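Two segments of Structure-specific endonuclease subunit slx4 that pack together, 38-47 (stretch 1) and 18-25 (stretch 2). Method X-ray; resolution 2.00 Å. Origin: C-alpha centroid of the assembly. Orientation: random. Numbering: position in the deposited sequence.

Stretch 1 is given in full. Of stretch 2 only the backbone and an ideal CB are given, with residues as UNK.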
# COMPACT_ATOMS: atom_id res chain seq x y z
N GLU B 38 12.82 4.40 -12.04
CA GLU B 38 12.33 3.04 -12.32
C GLU B 38 10.80 2.99 -12.30
O GLU B 38 10.19 2.36 -13.18
CB GLU B 38 12.93 2.01 -11.35
CG GLU B 38 14.40 1.64 -11.67
CD GLU B 38 15.00 0.68 -10.64
OE1 GLU B 38 14.24 -0.01 -9.92
OE2 GLU B 38 16.25 0.61 -10.56
N PHE B 39 10.20 3.67 -11.33
CA PHE B 39 8.73 3.78 -11.15
C PHE B 39 8.07 4.42 -12.37
O PHE B 39 7.03 3.92 -12.86
CB PHE B 39 8.43 4.60 -9.88
CG PHE B 39 6.95 4.66 -9.47
CD1 PHE B 39 6.10 3.55 -9.60
CD2 PHE B 39 6.44 5.81 -8.88
CE1 PHE B 39 4.74 3.60 -9.19
CE2 PHE B 39 5.09 5.88 -8.45
CZ PHE B 39 4.25 4.76 -8.61
N GLN B 40 8.67 5.49 -12.89
CA GLN B 40 8.16 6.12 -14.11
C GLN B 40 8.05 5.12 -15.27
O GLN B 40 7.03 5.08 -15.96
CB GLN B 40 9.03 7.32 -14.48
CG GLN B 40 8.54 8.13 -15.69
CD GLN B 40 9.45 9.30 -16.01
OE1 GLN B 40 10.67 9.15 -16.07
NE2 GLN B 40 8.86 10.48 -16.20
N LEU B 41 9.09 4.31 -15.45
CA LEU B 41 9.10 3.27 -16.49
C LEU B 41 8.09 2.17 -16.20
O LEU B 41 7.38 1.70 -17.10
CB LEU B 41 10.51 2.68 -16.64
CG LEU B 41 11.60 3.62 -17.17
CD1 LEU B 41 13.01 3.16 -16.72
CD2 LEU B 41 11.52 3.72 -18.68
N TRP B 42 7.99 1.79 -14.92
CA TRP B 42 7.00 0.80 -14.49
C TRP B 42 5.59 1.30 -14.83
O TRP B 42 4.78 0.57 -15.39
CB TRP B 42 7.14 0.54 -12.98
CG TRP B 42 6.26 -0.55 -12.36
CD1 TRP B 42 6.56 -1.88 -12.24
CD2 TRP B 42 4.99 -0.37 -11.70
NE1 TRP B 42 5.55 -2.55 -11.58
CE2 TRP B 42 4.57 -1.65 -11.24
CE3 TRP B 42 4.17 0.74 -11.46
CZ2 TRP B 42 3.36 -1.84 -10.56
CZ3 TRP B 42 2.95 0.54 -10.78
CH2 TRP B 42 2.57 -0.75 -10.34
N LEU B 43 5.31 2.56 -14.49
CA LEU B 43 4.03 3.15 -14.85
C LEU B 43 3.80 3.16 -16.36
O LEU B 43 2.70 2.88 -16.83
CB LEU B 43 3.89 4.58 -14.29
CG LEU B 43 3.83 4.64 -12.76
CD1 LEU B 43 4.03 6.08 -12.27
CD2 LEU B 43 2.50 4.02 -12.27
N LYS B 44 4.83 3.50 -17.12
CA LYS B 44 4.71 3.56 -18.58
C LYS B 44 4.26 2.20 -19.15
O LYS B 44 3.35 2.13 -19.99
CB LYS B 44 6.02 4.03 -19.20
CG LYS B 44 5.98 4.23 -20.72
CD LYS B 44 7.34 4.70 -21.21
CE LYS B 44 7.43 4.58 -22.74
NZ LYS B 44 8.72 5.17 -23.22
N ARG B 45 4.89 1.13 -18.67
CA ARG B 45 4.49 -0.25 -19.02
C ARG B 45 3.04 -0.58 -18.65
O ARG B 45 2.45 -1.50 -19.22
CB ARG B 45 5.42 -1.28 -18.36
CG ARG B 45 6.81 -1.37 -18.99
CD ARG B 45 7.62 -2.57 -18.44
NE ARG B 45 8.53 -2.18 -17.35
CZ ARG B 45 8.47 -2.62 -16.09
NH1 ARG B 45 7.54 -3.50 -15.71
NH2 ARG B 45 9.35 -2.19 -15.20
N LYS B 46 2.48 0.17 -17.70
CA LYS B 46 1.08 -0.04 -17.31
C LYS B 46 0.13 0.94 -18.01
O LYS B 46 -0.95 1.23 -17.49
CB LYS B 46 0.89 0.10 -15.79
CG LYS B 46 1.87 -0.67 -14.90
CD LYS B 46 1.72 -2.16 -15.04
CE LYS B 46 2.59 -2.90 -14.03
NZ LYS B 46 4.03 -2.86 -14.37
N ASN B 47 0.55 1.46 -19.16
CA ASN B 47 -0.23 2.44 -19.92
C ASN B 47 -0.46 3.75 -19.14
O ASN B 47 -1.55 4.33 -19.20
CB ASN B 47 -1.61 1.85 -20.32
CG ASN B 47 -1.60 1.20 -21.69
OD1 ASN B 47 -0.61 1.25 -22.43
ND2 ASN B 47 -2.72 0.57 -22.05
N UNK B 18 -4.11 -1.41 -8.69
CA UNK B 18 -4.86 -2.28 -9.61
C UNK B 18 -4.00 -3.19 -10.48
O UNK B 18 -4.51 -4.17 -11.03
CB UNK B 18 -5.73 -1.41 -10.52
N UNK B 19 -2.72 -2.86 -10.62
CA UNK B 19 -1.79 -3.69 -11.38
C UNK B 19 -1.69 -5.10 -10.79
O UNK B 19 -1.69 -5.26 -9.56
CB UNK B 19 -0.41 -3.04 -11.41
N UNK B 20 -1.59 -6.11 -11.66
CA UNK B 20 -1.34 -7.50 -11.21
C UNK B 20 -0.03 -7.58 -10.45
O UNK B 20 0.09 -8.35 -9.50
CB UNK B 20 -1.31 -8.46 -12.40
N UNK B 21 0.95 -6.79 -10.87
CA UNK B 21 2.22 -6.67 -10.17
C UNK B 21 2.05 -5.74 -8.95
O UNK B 21 2.06 -4.51 -9.07
CB UNK B 21 3.30 -6.14 -11.11
N UNK B 22 1.89 -6.36 -7.77
CA UNK B 22 1.60 -5.61 -6.55
C UNK B 22 2.84 -5.21 -5.76
O UNK B 22 2.75 -4.71 -4.62
CB UNK B 22 0.68 -6.44 -5.65
N UNK B 23 4.01 -5.42 -6.37
CA UNK B 23 5.28 -5.19 -5.69
C UNK B 23 5.47 -3.73 -5.28
O UNK B 23 6.05 -3.47 -4.22
CB UNK B 23 6.44 -5.63 -6.59
N UNK B 24 5.02 -2.80 -6.12
CA UNK B 24 5.14 -1.39 -5.74
C UNK B 24 4.26 -1.10 -4.52
O UNK B 24 4.69 -0.42 -3.60
CB UNK B 24 4.75 -0.48 -6.91
N UNK B 25 3.02 -1.57 -4.54
CA UNK B 25 2.13 -1.30 -3.43
C UNK B 25 2.74 -1.90 -2.15
O UNK B 25 2.73 -1.26 -1.09
CB UNK B 25 0.74 -1.87 -3.70

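Phe39 and Trp42 lie on one side of a helix in stretch 1, and Lys46 follows just past it.

At position 18 the ideal CB has nothing of stretch 1 within 5.5 Å, so stretch 1 sets no limit on the side chain. The residue is Gln18, which makes no contact here.

Position 19 points its CB toward stretch 1, where the ideal CB lies 3.9 Å from Trp42 CH2 and 4.0 Å from Lys46 CE. These distances are already those of van der Waals contact, which favours a small apolar side chain. Ala19 is found, its methyl resting against the indole and the aliphatic part of Lys46.

Position 20 has its CB sideways and nothing of stretch 1 near it; as far as stretch 1 is concerned, almost any residue would do, and Lys20 leads its chain away.

Position 21 faces stretch 1 again, but what it meets is polar. Its ideal CB is 4.3 Å from Trp42 NE1, an indole donor, and 4.4 Å from Lys46 CE, with the ammonium group beyond. An acceptor on a short side chain is called for: aspartate or asparagine, perhaps serine. Asp21 fills the role. Trp42 NE1 donates to Asp21 OD2 at 2.8 Å, and the N-H...O angle of 179° makes this bond almost perfectly straight, with the oxygen at the indole edge. Lys46 NZ stays 4.4 Å from Asp21 OD2, too far for a salt bridge; instead a water donates to Asp21 OD2 (2.6 Å) and accepts from Lys46 NZ (2.9 Å), linking the two charges.

Position 22 points away and immediately precedes a helix, so a capping residue such as serine, threonine or aspartate would be reasonable. Asn22 is there, yet its side chain makes no capping bond.

Position 23, in the first turn of that helix, points sideways, and small polar residues would fit. Ser23 OG and Ser23 N donate to Asp21 OD1 at 2.5 and 3.1 Å, while Asp21 OD2 takes the bonds from Trp42 NE1 and the water.

Position 24 points toward two aromatic rings, its ideal CB 4.1 Å from Trp42 CH2 and 4.7 Å from Phe39 CE1. Valine, isoleucine or another aliphatic residue would suit. Val24 spans both: CG2 sits over the Trp42 face, 3.6 Å from the six-membered ring centroid in a CH-pi contact, while CG1 lies 3.8 Å from Phe39 CE1.

Position 25 is sideways and has nothing of stretch 1 within 5.5 Å of its ideal CB, so small, large, polar or apolar side chains are all possible; the residue is Trp25, whose ring leads away.

Stretch 2 (18-25) QAKDNSVW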
# COMPACT_ATOMS: atom_id res chain seq x y z
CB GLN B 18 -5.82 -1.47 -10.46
CG GLN B 18 -6.95 -0.87 -9.65
CD GLN B 18 -7.98 -0.16 -10.50
OE1 GLN B 18 -7.68 0.31 -11.61
NE2 GLN B 18 -9.19 -0.05 -9.98
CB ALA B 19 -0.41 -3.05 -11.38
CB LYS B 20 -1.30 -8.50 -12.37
CG LYS B 20 -2.49 -8.41 -13.33
CD LYS B 20 -3.80 -8.96 -12.76
CE LYS B 20 -4.91 -8.93 -13.83
NZ LYS B 20 -6.19 -9.49 -13.33
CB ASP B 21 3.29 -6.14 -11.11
CG ASP B 21 4.62 -5.89 -10.42
OD1 ASP B 21 4.80 -6.25 -9.23
OD2 ASP B 21 5.49 -5.32 -11.06
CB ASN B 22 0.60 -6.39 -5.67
CG ASN B 22 1.21 -7.63 -5.02
OD1 ASN B 22 2.39 -7.93 -5.20
ND2 ASN B 22 0.39 -8.36 -4.28
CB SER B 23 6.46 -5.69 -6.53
OG SER B 23 6.53 -5.04 -7.80
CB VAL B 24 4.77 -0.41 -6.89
CG1 VAL B 24 4.77 1.04 -6.37
CG2 VAL B 24 5.75 -0.55 -8.04
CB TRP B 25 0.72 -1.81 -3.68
CG TRP B 25 -0.31 -1.19 -2.78
CD1 TRP B 25 -0.13 -0.14 -1.90
CD2 TRP B 25 -1.69 -1.53 -2.70
NE1 TRP B 25 -1.31 0.16 -1.27
CE2 TRP B 25 -2.28 -0.68 -1.74
CE3 TRP B 25 -2.49 -2.49 -3.34
CZ2 TRP B 25 -3.64 -0.75 -1.41
CZ3 TRP B 25 -3.83 -2.56 -3.02
CH2 TRP B 25 -4.39 -1.70 -2.06
O HOH W 1 5.28 -5.34 -13.70
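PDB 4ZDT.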